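Side-chain contacts in putative phosphatase (Bacteroides thetaiotaomicron, PDB 3KYA), which is of unknown function but binds zinc ions and may be a phosphatase: residues L34-E39 / G78-T83; M105-L110 / E439-R444; L242-K247 / N298-L303; Y394-L399 / F458-Q463; R404-T407 / I411-T414. All blocks are in the same frame, centred on the assembly; numbering follows the deposited sequence.

Overall arrangement
Interaction 1 lies near the N terminus. It joins strands 33-39 and 80-84 within the IPT/TIG domain, and its loop closes before the others open. The remaining chain builds sheets arranged as in a six-bladed beta-propeller. Interaction 2 closes a loop of 328 residues, bringing 439-444 back to strand 105-110. Interaction 3 nests in that loop and ties the outer strands of two successive sheets, probable blades. Interaction 4 crosses interaction 2, joining the next-to-last sheet to the last; the two touch where R444 N probably hydrogen-bonds D462 OD2. Interaction 5, a hairpin, nests inside interactions 2 and 4, and its R404 pairs with D397 of interaction 4.

Interaction 1: residues L34-E39 / G78-T83; sequences LLIYGE and GEIEIT. With EDO (1,2-ethanediol), chain E.
No flat group enters the contact of I36 with I80 and I82; the flat group nearby is the E81 carboxylate, on the other side of strand 80-83. E81 OE2 takes a hydrogen bond from ethanediol O1 at 2.6 Å. T83 OG1 also lies beside this hydroxyl, but so closely that the bond's details are doubtful. T83 OG1 has a further partner in T92 OG1. With a leucine in place of E81, the diol would probably lose its charged acceptor and be freer to shift. The diol probably comes from the crystallisation liquor. The contact itself is all aliphatic. I36 CD1 slides past I80, 3.9 Å from I80 CG2. In one of the two I82 conformers, I82 CD1 meets I36 tip to tip, 4.0 Å from I36 CG2 and nearly as close to I36 CD1. I36 sets CG1 beside its backbone N (chi1 -60°), which lets CD1 reach I80 as well as I82. Strands 34-39 and 80-83 pass 10.7 Å apart at 59°, a face-to-face packing across the interior of the Ig-like sandwich expected of an IPT/TIG domain. I20 touches both I36 and I82. At the other end, L34 CD2 lies 4.2 Å from I80 CD1.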
# COMPACT_ATOMS: atom_id res chain seq x y z
N LEU A 34 13.00 17.91 -5.86
CA LEU A 34 12.74 19.32 -5.58
C LEU A 34 13.04 20.19 -6.80
O LEU A 34 14.10 20.07 -7.44
CB LEU A 34 13.61 19.79 -4.40
CG LEU A 34 13.54 21.25 -3.97
CD1 LEU A 34 12.16 21.56 -3.34
CD2 LEU A 34 14.68 21.56 -3.00
N LEU A 35 12.10 21.09 -7.10
CA LEU A 35 12.20 22.02 -8.21
C LEU A 35 12.47 23.40 -7.63
O LEU A 35 11.69 23.91 -6.81
CB LEU A 35 10.89 22.02 -9.02
CG LEU A 35 10.72 23.07 -10.12
CD1 LEU A 35 11.85 23.02 -11.14
CD2 LEU A 35 9.35 22.96 -10.84
N ILE A 36 13.59 23.99 -8.03
CA ILE A 36 14.00 25.31 -7.56
C ILE A 36 13.94 26.32 -8.70
O ILE A 36 14.55 26.13 -9.76
CB ILE A 36 15.45 25.28 -6.97
CG1 ILE A 36 15.55 24.31 -5.79
CG2 ILE A 36 15.87 26.70 -6.54
CD1 ILE A 36 17.02 23.94 -5.43
N TYR A 37 13.16 27.38 -8.51
CA TYR A 37 13.03 28.46 -9.49
C TYR A 37 13.95 29.63 -9.16
O TYR A 37 14.19 29.94 -7.99
CB TYR A 37 11.60 29.01 -9.52
CG TYR A 37 10.56 28.10 -10.10
CD1 TYR A 37 10.38 28.01 -11.47
CD2 TYR A 37 9.72 27.33 -9.28
CE1 TYR A 37 9.42 27.20 -12.02
CE2 TYR A 37 8.74 26.51 -9.83
CZ TYR A 37 8.60 26.45 -11.21
OH TYR A 37 7.64 25.65 -11.80
N GLY A 38 14.44 30.29 -10.19
CA GLY A 38 15.33 31.43 -9.99
C GLY A 38 15.87 32.04 -11.27
O GLY A 38 15.21 32.05 -12.31
N GLU A 39 17.09 32.57 -11.18
CA GLU A 39 17.73 33.21 -12.30
C GLU A 39 19.21 32.98 -12.31
O GLU A 39 19.83 32.86 -11.26
CB GLU A 39 17.53 34.73 -12.22
CG GLU A 39 16.10 35.19 -12.26
CD GLU A 39 15.98 36.70 -12.12
OE1 GLU A 39 16.43 37.24 -11.07
OE2 GLU A 39 15.44 37.34 -13.04
N GLY A 78 16.92 22.81 6.20
CA GLY A 78 16.19 23.17 4.99
C GLY A 78 16.74 24.36 4.23
O GLY A 78 16.13 24.82 3.26
N GLU A 79 17.89 24.87 4.65
CA GLU A 79 18.52 26.00 3.97
C GLU A 79 19.00 25.54 2.60
O GLU A 79 19.67 24.52 2.48
CB GLU A 79 19.68 26.56 4.79
CG GLU A 79 19.25 27.17 6.11
CD GLU A 79 20.40 27.75 6.90
OE1 GLU A 79 21.57 27.53 6.50
OE2 GLU A 79 20.14 28.43 7.91
N ILE A 80 18.62 26.29 1.56
CA ILE A 80 18.98 25.96 0.18
C ILE A 80 20.07 26.90 -0.30
O ILE A 80 19.87 28.12 -0.32
CB ILE A 80 17.76 26.05 -0.75
CG1 ILE A 80 16.67 25.09 -0.28
CG2 ILE A 80 18.14 25.73 -2.18
CD1 ILE A 80 15.35 25.23 -0.98
N GLU A 81 21.22 26.34 -0.67
CA GLU A 81 22.36 27.14 -1.12
C GLU A 81 22.78 26.59 -2.47
O GLU A 81 22.85 25.37 -2.65
CB GLU A 81 23.49 27.07 -0.09
CG GLU A 81 24.73 27.91 -0.42
CD GLU A 81 25.92 27.57 0.48
OE1 GLU A 81 25.89 27.89 1.69
OE2 GLU A 81 26.91 27.02 -0.03
N ILE A 82 23.00 27.50 -3.42
CA ILE A 82 23.39 27.13 -4.77
C ILE A 82 24.61 27.93 -5.18
O ILE A 82 24.71 29.12 -4.87
CB ILE A 82 22.26 27.39 -5.79
CG1 ILE A 82 21.04 26.52 -5.48
CG2 ILE A 82 22.72 27.10 -7.22
CD1 ILE A 82 19.90 26.69 -6.47
N THR A 83 25.55 27.26 -5.85
CA THR A 83 26.75 27.89 -6.37
C THR A 83 26.81 27.53 -7.85
O THR A 83 26.76 26.35 -8.21
CB THR A 83 28.04 27.43 -5.68
OG1 THR A 83 27.99 27.75 -4.29
CG2 THR A 83 29.29 28.11 -6.32
C1 EDO E . 26.24 25.16 -2.65
O1 EDO E . 26.89 26.43 -2.52
C2 EDO E . 27.23 24.12 -3.15
O2 EDO E . 28.24 23.85 -2.18

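Interaction 2: residues M105-L110 / E439-R444; sequences MVVGTL and EVARFR
V107 and A441 bring their backbones close, with V107 CA and A441 CA 6.2 Å apart, as the irregular chain of 439-444 passes strand 105-110. The alanine is short enough to allow this. Its CB sits 3.4 Å from V107 CG2, tighter than ordinary van der Waals contact. With CG1 anti to the backbone N (chi1 -179°), the two methyls of V107 diverge, CG2 to A441 and CG1 to the F443 ring. V107 CG1 lies 3.9 Å from F443 CZ and equally close to CE1. It approaches the ring obliquely. V107 CG2 is also near F443 CZ, at 4.0 Å, so the ring end touches both methyls. The side chains of V107 and F443 come from opposite directions. Strand 105-110 pairs with strand 467-473 near the C terminus, consistent with closure of a beta-propeller by strands from both ends. Its other neighbour is strand 435-436, just ahead of 439-444. R442 points away from V107, and its guanidinium forms salt bridges with D433 and D426. R469 packs on both V107 and F443. Its NE is hydrogen-bonded to G108 O and its NH1 to R442 O.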
# COMPACT_ATOMS: atom_id res chain seq x y z
N MSE A 105 12.22 7.65 9.91
CA MSE A 105 12.80 6.60 10.72
C MSE A 105 14.10 6.15 10.03
O MSE A 105 14.20 6.12 8.79
CB MSE A 105 11.84 5.41 10.85
CG MSE A 105 10.55 5.74 11.58
SE MSE A 105 10.81 5.85 13.49
CE MSE A 105 10.52 4.01 14.02
N VAL A 106 15.11 5.83 10.84
CA VAL A 106 16.39 5.38 10.32
C VAL A 106 16.94 4.22 11.17
O VAL A 106 16.62 4.11 12.35
CB VAL A 106 17.44 6.51 10.26
CG1 VAL A 106 17.03 7.58 9.23
CG2 VAL A 106 17.70 7.15 11.65
N VAL A 107 17.76 3.37 10.56
CA VAL A 107 18.40 2.28 11.30
C VAL A 107 19.70 2.84 11.91
O VAL A 107 20.40 3.62 11.27
CB VAL A 107 18.69 1.07 10.42
CG1 VAL A 107 19.34 -0.07 11.24
CG2 VAL A 107 17.41 0.57 9.75
N GLY A 108 19.97 2.45 13.15
CA GLY A 108 21.20 2.85 13.86
C GLY A 108 21.83 1.63 14.52
O GLY A 108 21.25 0.54 14.48
N THR A 109 22.99 1.82 15.13
CA THR A 109 23.67 0.73 15.84
C THR A 109 23.88 1.17 17.28
O THR A 109 24.59 2.15 17.53
CB THR A 109 24.99 0.34 15.17
OG1 THR A 109 24.74 -0.06 13.80
CG2 THR A 109 25.69 -0.84 15.92
N LEU A 110 23.25 0.47 18.22
CA LEU A 110 23.33 0.82 19.65
C LEU A 110 24.63 0.35 20.30
O LEU A 110 25.34 1.12 20.96
CB LEU A 110 22.16 0.18 20.41
CG LEU A 110 22.07 0.45 21.91
CD1 LEU A 110 21.67 1.92 22.16
CD2 LEU A 110 21.14 -0.53 22.60
N GLU A 439 16.59 2.22 1.29
CA GLU A 439 17.59 2.62 0.31
C GLU A 439 19.03 2.34 0.71
O GLU A 439 19.88 2.18 -0.15
CB GLU A 439 17.48 4.13 -0.02
CG GLU A 439 16.26 4.48 -0.81
CD GLU A 439 16.13 3.64 -2.09
OE1 GLU A 439 17.11 3.49 -2.84
OE2 GLU A 439 15.04 3.12 -2.32
N VAL A 440 19.30 2.29 2.02
CA VAL A 440 20.67 2.14 2.50
C VAL A 440 20.87 1.06 3.58
O VAL A 440 21.78 0.23 3.46
CB VAL A 440 21.20 3.51 3.06
CG1 VAL A 440 22.60 3.35 3.65
CG2 VAL A 440 21.19 4.62 1.97
N ALA A 441 20.04 1.10 4.63
CA ALA A 441 20.20 0.20 5.78
C ALA A 441 20.20 -1.31 5.44
O ALA A 441 19.42 -1.78 4.59
CB ALA A 441 19.11 0.48 6.82
N ARG A 442 21.09 -2.04 6.11
CA ARG A 442 21.17 -3.51 5.98
C ARG A 442 21.44 -4.16 7.31
O ARG A 442 22.01 -3.54 8.21
CB ARG A 442 22.25 -3.92 4.99
CG ARG A 442 21.93 -3.55 3.56
CD ARG A 442 22.91 -4.15 2.58
NE ARG A 442 24.26 -3.63 2.71
CZ ARG A 442 25.27 -3.98 1.92
NH1 ARG A 442 25.09 -4.89 0.97
NH2 ARG A 442 26.47 -3.43 2.09
N PHE A 443 21.02 -5.42 7.41
CA PHE A 443 21.25 -6.26 8.58
C PHE A 443 21.89 -7.55 8.10
O PHE A 443 22.00 -7.79 6.89
CB PHE A 443 19.93 -6.64 9.27
CG PHE A 443 19.07 -5.47 9.73
CD1 PHE A 443 19.23 -4.93 11.00
CD2 PHE A 443 18.04 -4.98 8.93
CE1 PHE A 443 18.42 -3.87 11.44
CE2 PHE A 443 17.23 -3.95 9.37
CZ PHE A 443 17.42 -3.38 10.62
N ARG A 444 22.37 -8.37 9.05
CA ARG A 444 22.78 -9.74 8.74
C ARG A 444 21.65 -10.57 9.37
O ARG A 444 20.52 -10.05 9.48
CB ARG A 444 24.19 -10.07 9.24
CG ARG A 444 25.25 -9.14 8.63
CD ARG A 444 26.67 -9.58 8.86
NE ARG A 444 26.96 -10.80 8.12
CZ ARG A 444 28.18 -11.28 7.89
NH1 ARG A 444 29.25 -10.65 8.34
NH2 ARG A 444 28.31 -12.39 7.19

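Interaction 3: residues L242-K247 / N298-L303; sequences LIAAYK and NTFKQL
F300 presents the CE1 corner of its ring to I243 and A244. The closest partner is polar: I243 O lies 3.4 Å from F300 CE1, at the edge of the ring and near its plane. The same oxygen is 3.6 Å from F300 CZ, so it sits by the ring C-H groups and not over the pi face. A244 CB comes to CE1 obliquely, at 3.9 Å. F300 sets CG beside its backbone N (chi1 -56°), and the ring projects across to the other strand. A second shell holds these groups. F263 touches both A244 and F300, while L274 and V293 also pack on F300. W289 NE1 donates a hydrogen bond to I243 O, so this carbonyl is already engaged when the ring edge meets it. I243 and A244 form a classic beta bulge opposite V223. The bulge lies in strand 240-246, the outermost strand of one four-stranded sheet. F300 lies on the side of strand 300-305, an outermost strand of the next sheet. The contact thus spans two successive blades of what appears to be a beta-propeller. Ring C-H groups carry a slight positive charge, and the carbonyl oxygen a negative one. Their edge-on meeting is therefore likely to be mildly attractive, adding a weak electrostatic term to an otherwise apolar contact.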
# COMPACT_ATOMS: atom_id res chain seq x y z
N LEU A 242 11.23 -24.45 38.89
CA LEU A 242 10.77 -25.14 37.69
C LEU A 242 9.25 -25.14 37.74
O LEU A 242 8.66 -25.59 38.73
CB LEU A 242 11.30 -26.58 37.67
CG LEU A 242 10.89 -27.47 36.50
CD1 LEU A 242 11.40 -26.90 35.16
CD2 LEU A 242 11.38 -28.91 36.71
N ILE A 243 8.61 -24.63 36.69
CA ILE A 243 7.15 -24.55 36.68
C ILE A 243 6.48 -25.51 35.67
O ILE A 243 5.30 -25.85 35.84
CB ILE A 243 6.67 -23.09 36.46
CG1 ILE A 243 5.24 -22.89 36.94
CG2 ILE A 243 6.82 -22.68 34.99
CD1 ILE A 243 4.76 -21.45 36.86
N ALA A 244 7.20 -25.93 34.64
CA ALA A 244 6.67 -26.87 33.65
C ALA A 244 7.79 -27.68 33.00
O ALA A 244 8.85 -27.15 32.67
CB ALA A 244 5.85 -26.14 32.59
N ALA A 245 7.53 -28.98 32.83
CA ALA A 245 8.49 -29.88 32.21
C ALA A 245 7.80 -30.89 31.29
O ALA A 245 6.99 -31.70 31.75
CB ALA A 245 9.28 -30.65 33.28
N TYR A 246 8.10 -30.79 29.99
CA TYR A 246 7.68 -31.80 29.01
C TYR A 246 8.93 -32.14 28.19
O TYR A 246 9.61 -33.13 28.49
CB TYR A 246 6.49 -31.36 28.16
CG TYR A 246 6.06 -32.46 27.21
CD1 TYR A 246 5.45 -33.62 27.69
CD2 TYR A 246 6.30 -32.37 25.85
CE1 TYR A 246 5.08 -34.65 26.85
CE2 TYR A 246 5.93 -33.41 24.98
CZ TYR A 246 5.32 -34.55 25.50
OH TYR A 246 4.94 -35.58 24.66
N LYS A 247 9.24 -31.30 27.21
CA LYS A 247 10.47 -31.39 26.41
C LYS A 247 10.38 -30.48 25.19
O LYS A 247 9.28 -30.13 24.75
CB LYS A 247 10.78 -32.81 25.91
CG LYS A 247 9.74 -33.41 24.98
CD LYS A 247 10.18 -34.79 24.48
CE LYS A 247 9.10 -35.44 23.67
NZ LYS A 247 9.49 -36.79 23.15
N ASN A 298 -5.05 -31.93 33.48
CA ASN A 298 -6.04 -30.92 33.84
C ASN A 298 -5.43 -29.56 34.17
O ASN A 298 -6.09 -28.54 33.99
CB ASN A 298 -6.90 -31.38 35.03
CG ASN A 298 -7.89 -32.48 34.66
OD1 ASN A 298 -8.22 -32.69 33.49
ND2 ASN A 298 -8.39 -33.17 35.68
N THR A 299 -4.18 -29.54 34.66
CA THR A 299 -3.49 -28.29 35.03
C THR A 299 -2.66 -27.71 33.87
O THR A 299 -2.63 -26.49 33.67
CB THR A 299 -2.60 -28.53 36.27
OG1 THR A 299 -1.56 -29.46 35.95
CG2 THR A 299 -3.44 -29.08 37.42
N PHE A 300 -1.99 -28.58 33.11
CA PHE A 300 -1.22 -28.16 31.93
C PHE A 300 -2.06 -28.63 30.76
O PHE A 300 -1.81 -29.68 30.17
CB PHE A 300 0.16 -28.80 31.88
CG PHE A 300 1.00 -28.54 33.10
CD1 PHE A 300 1.77 -27.38 33.19
CD2 PHE A 300 1.01 -29.44 34.15
CE1 PHE A 300 2.54 -27.14 34.31
CE2 PHE A 300 1.78 -29.20 35.28
CZ PHE A 300 2.54 -28.05 35.36
N LYS A 301 -3.09 -27.85 30.43
CA LYS A 301 -4.06 -28.27 29.40
C LYS A 301 -3.52 -28.19 27.98
O LYS A 301 -3.10 -27.13 27.53
CB LYS A 301 -5.33 -27.42 29.53
CG LYS A 301 -6.49 -27.89 28.68
CD LYS A 301 -7.78 -27.10 28.90
CE LYS A 301 -8.83 -27.50 27.84
NZ LYS A 301 -10.18 -26.89 28.04
N GLN A 302 -3.55 -29.33 27.26
CA GLN A 302 -3.11 -29.38 25.86
C GLN A 302 -4.30 -29.02 24.97
O GLN A 302 -5.21 -29.81 24.80
CB GLN A 302 -2.54 -30.76 25.49
CG GLN A 302 -2.11 -30.89 24.01
CD GLN A 302 -1.40 -32.20 23.69
OE1 GLN A 302 -0.65 -32.73 24.52
NE2 GLN A 302 -1.60 -32.69 22.48
N LEU A 303 -4.27 -27.82 24.39
CA LEU A 303 -5.39 -27.33 23.58
C LEU A 303 -5.49 -27.99 22.21
O LEU A 303 -6.59 -28.29 21.74
CB LEU A 303 -5.30 -25.81 23.40
CG LEU A 303 -5.27 -24.94 24.66
CD1 LEU A 303 -5.28 -23.46 24.30
CD2 LEU A 303 -6.43 -25.28 25.57

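Interaction 4: residues Y394-L399 / F458-Q463; sequences YFVDRL and FYVHDQ
Y394 meets F458 from the first atom of its side chain. Y394 CB lies 4.1 Å from F458 CE2. Next, Y394 CG is 4.0 Å from F458 CZ. One step along the ring, Y394 CD2 also touches F458 CZ, at 4.1 Å. Y394 OH passes beyond F458 and packs on K405 CD. The result is an edge-to-face pair: the edge of F458 is turned to one face of Y394, over its rim. The ring planes are 59° apart. Their centroids are separated by 5.4 Å. Y394 holds CG beside its backbone N (chi1 -69°), and the two side chains cross at about a right angle. F458 has another ring near it, that of Y451. Further along, V396 and V460 slide past each other, with their CG1 atoms 4.0 Å apart. V446 touches both valines. Strand 391-397 belongs to one four-stranded sheet, and strand 457-462 to the sheet that strand 105-110 joins. The touching parts, 394-398 and 458-463, run in nearly the same direction, 11° apart, on interior strands of adjacent blades in a propeller-like ring. Past the strand ends, R398 CD lies 3.6 Å from Q463 OE1 in one of the two conformers of Q463. The R398 chain bends at its third torsion, and the guanidinium plane is inclined to the amide. L399 CG lies over one face of the guanidinium. R398 NH1 makes its salt bridge with D445.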
# COMPACT_ATOMS: atom_id res chain seq x y z
N TYR A 394 5.08 -6.60 13.08
CA TYR A 394 6.42 -6.49 12.51
C TYR A 394 7.24 -7.66 13.03
O TYR A 394 7.13 -7.98 14.21
CB TYR A 394 7.09 -5.19 12.92
CG TYR A 394 6.46 -3.97 12.30
CD1 TYR A 394 5.28 -3.43 12.81
CD2 TYR A 394 7.05 -3.34 11.21
CE1 TYR A 394 4.71 -2.29 12.24
CE2 TYR A 394 6.48 -2.22 10.63
CZ TYR A 394 5.31 -1.71 11.14
OH TYR A 394 4.76 -0.59 10.54
N PHE A 395 8.03 -8.30 12.17
CA PHE A 395 8.85 -9.43 12.60
C PHE A 395 10.18 -9.47 11.87
O PHE A 395 10.30 -8.95 10.75
CB PHE A 395 8.11 -10.77 12.44
CG PHE A 395 7.98 -11.25 11.02
CD1 PHE A 395 6.89 -10.89 10.21
CD2 PHE A 395 8.95 -12.09 10.48
CE1 PHE A 395 6.79 -11.36 8.90
CE2 PHE A 395 8.84 -12.56 9.18
CZ PHE A 395 7.75 -12.19 8.39
N VAL A 396 11.19 -10.04 12.52
CA VAL A 396 12.49 -10.19 11.90
C VAL A 396 12.49 -11.52 11.12
O VAL A 396 12.20 -12.57 11.68
CB VAL A 396 13.68 -10.06 12.92
CG1 VAL A 396 13.88 -8.57 13.26
CG2 VAL A 396 13.51 -10.95 14.20
N ASP A 397 12.77 -11.41 9.82
CA ASP A 397 12.77 -12.54 8.85
C ASP A 397 14.24 -12.89 8.73
O ASP A 397 14.97 -12.30 7.94
CB ASP A 397 12.16 -12.05 7.56
CG ASP A 397 11.91 -13.16 6.55
OD1 ASP A 397 12.01 -14.36 6.93
OD2 ASP A 397 11.59 -12.82 5.40
N ARG A 398 14.67 -13.86 9.52
CA ARG A 398 16.11 -14.07 9.78
C ARG A 398 17.01 -14.22 8.57
O ARG A 398 17.99 -13.48 8.44
CB ARG A 398 16.37 -15.22 10.78
CG ARG A 398 17.82 -15.23 11.27
CD ARG A 398 18.10 -16.24 12.41
NE ARG A 398 17.85 -17.61 11.98
CZ ARG A 398 18.71 -18.40 11.34
NH1 ARG A 398 19.93 -18.00 11.01
NH2 ARG A 398 18.33 -19.64 11.02
N LEU A 399 16.68 -15.16 7.68
CA LEU A 399 17.55 -15.44 6.54
C LEU A 399 17.32 -14.51 5.35
O LEU A 399 17.97 -14.65 4.32
CB LEU A 399 17.46 -16.93 6.14
CG LEU A 399 18.12 -17.88 7.15
CD1 LEU A 399 17.94 -19.35 6.74
CD2 LEU A 399 19.61 -17.56 7.35
N PHE A 458 12.22 0.77 17.70
CA PHE A 458 12.48 -0.64 17.75
C PHE A 458 13.93 -0.89 18.16
O PHE A 458 14.81 -0.09 17.83
CB PHE A 458 12.36 -1.29 16.36
CG PHE A 458 10.98 -1.25 15.74
CD1 PHE A 458 10.57 -0.16 14.98
CD2 PHE A 458 10.14 -2.35 15.84
CE1 PHE A 458 9.31 -0.15 14.37
CE2 PHE A 458 8.89 -2.36 15.23
CZ PHE A 458 8.47 -1.26 14.49
N TYR A 459 14.15 -1.98 18.88
CA TYR A 459 15.49 -2.52 19.10
C TYR A 459 15.50 -3.87 18.39
O TYR A 459 14.55 -4.65 18.50
CB TYR A 459 15.83 -2.70 20.58
CG TYR A 459 15.95 -1.38 21.28
CD1 TYR A 459 17.16 -0.71 21.31
CD2 TYR A 459 14.85 -0.79 21.89
CE1 TYR A 459 17.28 0.51 21.93
CE2 TYR A 459 14.97 0.41 22.54
CZ TYR A 459 16.18 1.07 22.55
OH TYR A 459 16.31 2.28 23.17
N VAL A 460 16.58 -4.14 17.67
CA VAL A 460 16.71 -5.34 16.87
C VAL A 460 17.97 -6.09 17.25
O VAL A 460 19.03 -5.48 17.36
CB VAL A 460 16.85 -4.97 15.39
CG1 VAL A 460 16.92 -6.23 14.54
CG2 VAL A 460 15.69 -4.04 14.95
N HIS A 461 17.88 -7.41 17.42
CA HIS A 461 19.06 -8.21 17.67
C HIS A 461 19.56 -8.79 16.35
O HIS A 461 18.93 -9.69 15.77
CB HIS A 461 18.79 -9.32 18.69
CG HIS A 461 19.95 -10.24 18.89
ND1 HIS A 461 19.81 -11.60 19.07
CD2 HIS A 461 21.29 -10.00 18.84
CE1 HIS A 461 21.01 -12.15 19.20
NE2 HIS A 461 21.92 -11.21 19.04
N ASP A 462 20.69 -8.24 15.88
CA ASP A 462 21.32 -8.65 14.63
C ASP A 462 22.37 -9.70 15.05
O ASP A 462 23.51 -9.39 15.40
CB ASP A 462 21.90 -7.42 13.94
CG ASP A 462 22.38 -7.69 12.53
OD1 ASP A 462 22.76 -8.82 12.21
OD2 ASP A 462 22.43 -6.71 11.75
N GLN A 463 21.90 -10.94 15.07
CA GLN A 463 22.68 -12.09 15.53
C GLN A 463 24.03 -12.26 14.85
O GLN A 463 25.03 -12.46 15.54
CB GLN A 463 21.89 -13.39 15.34
CG GLN A 463 22.59 -14.63 15.86
CD GLN A 463 22.09 -15.90 15.18
OE1 GLN A 463 21.09 -15.87 14.46
NE2 GLN A 463 22.79 -17.00 15.40

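Interaction 5: residues R404-T407 / I411-T414; sequences RKVT and IVST
R404 to T407 and I411 to T414 are the two arms of a beta hairpin at the outer edge of a four-stranded, blade-like sheet. K405 and S413 form its hydrogen-bonded pair. K405 N gives to S413 O at 3.0 Å, and S413 N gives to K405 O at 2.9 Å. Both backbone groups of each residue are thus satisfied within the pair. Nearer the turn, T407 N gives to I411 O at 3.0 Å. I411 N is satisfied by a side chain: T407 OG1 accepts from it at 3.1 Å. T407 chi1 (63°) sets OG1 between its backbone N and carbonyl carbon, where I411 N can reach it. S413 O has a second donor in R404 NE, but this bond is weak at 3.4 Å. The stronger partners of R404 are outside the hairpin: NH2 forms a salt bridge with D363 and NH1 with D397. A leucine in place of R404 would probably leave both carboxylates without their cationic mate, and the weak brace on S413 O would go too. D363 also bonds T414 OG1, which has Y361 OH as a further partner. V406 and V412 lie side by side, their CG2 atoms 4.2 Å apart. The other methyl, V412 CG1, sits over one face of the R404 guanidinium, 3.4 Å from R404 NH2.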
# COMPACT_ATOMS: atom_id res chain seq x y z
N ARG A 404 10.05 -7.33 8.41
CA ARG A 404 8.85 -7.34 7.55
C ARG A 404 7.65 -6.83 8.35
O ARG A 404 7.65 -6.86 9.60
CB ARG A 404 8.50 -8.76 7.04
CG ARG A 404 9.62 -9.60 6.46
CD ARG A 404 10.01 -9.31 5.01
NE ARG A 404 8.99 -9.63 4.00
CZ ARG A 404 8.78 -10.84 3.47
NH1 ARG A 404 9.46 -11.91 3.87
NH2 ARG A 404 7.83 -10.99 2.52
N LYS A 405 6.63 -6.36 7.63
CA LYS A 405 5.39 -5.85 8.19
C LYS A 405 4.22 -6.69 7.67
O LYS A 405 4.21 -7.06 6.50
CB LYS A 405 5.18 -4.39 7.76
CG LYS A 405 3.87 -3.75 8.24
CD LYS A 405 3.72 -2.35 7.67
CE LYS A 405 2.33 -1.80 7.86
NZ LYS A 405 2.14 -0.50 7.11
N VAL A 406 3.27 -6.98 8.55
CA VAL A 406 2.08 -7.76 8.23
C VAL A 406 0.85 -7.00 8.70
O VAL A 406 0.68 -6.76 9.90
CB VAL A 406 2.08 -9.18 8.91
CG1 VAL A 406 0.85 -9.99 8.47
CG2 VAL A 406 3.37 -9.97 8.59
N THR A 407 -0.01 -6.61 7.76
CA THR A 407 -1.25 -5.94 8.11
C THR A 407 -2.24 -7.00 8.61
O THR A 407 -2.05 -8.19 8.36
CB THR A 407 -1.86 -5.17 6.92
OG1 THR A 407 -2.22 -6.08 5.87
CG2 THR A 407 -0.89 -4.12 6.40
N ILE A 411 -1.42 -8.67 4.33
CA ILE A 411 -0.48 -8.14 3.34
C ILE A 411 0.91 -8.04 3.99
O ILE A 411 1.07 -7.37 5.02
CB ILE A 411 -0.92 -6.79 2.77
CG1 ILE A 411 -2.27 -6.93 2.06
CG2 ILE A 411 0.12 -6.27 1.80
CD1 ILE A 411 -2.71 -5.67 1.29
N VAL A 412 1.89 -8.72 3.40
CA VAL A 412 3.26 -8.72 3.88
C VAL A 412 4.12 -7.80 3.02
O VAL A 412 4.11 -7.88 1.79
CB VAL A 412 3.87 -10.13 3.89
CG1 VAL A 412 5.28 -10.10 4.56
CG2 VAL A 412 2.95 -11.11 4.62
N SER A 413 4.86 -6.92 3.69
CA SER A 413 5.78 -5.99 3.03
C SER A 413 7.15 -6.01 3.74
O SER A 413 7.32 -6.72 4.74
CB SER A 413 5.20 -4.58 3.01
OG SER A 413 4.97 -4.11 4.32
N THR A 414 8.10 -5.26 3.20
CA THR A 414 9.43 -5.16 3.80
C THR A 414 9.54 -3.76 4.38
O THR A 414 9.38 -2.78 3.65
CB THR A 414 10.54 -5.46 2.79
OG1 THR A 414 10.40 -6.80 2.32
CG2 THR A 414 11.91 -5.32 3.44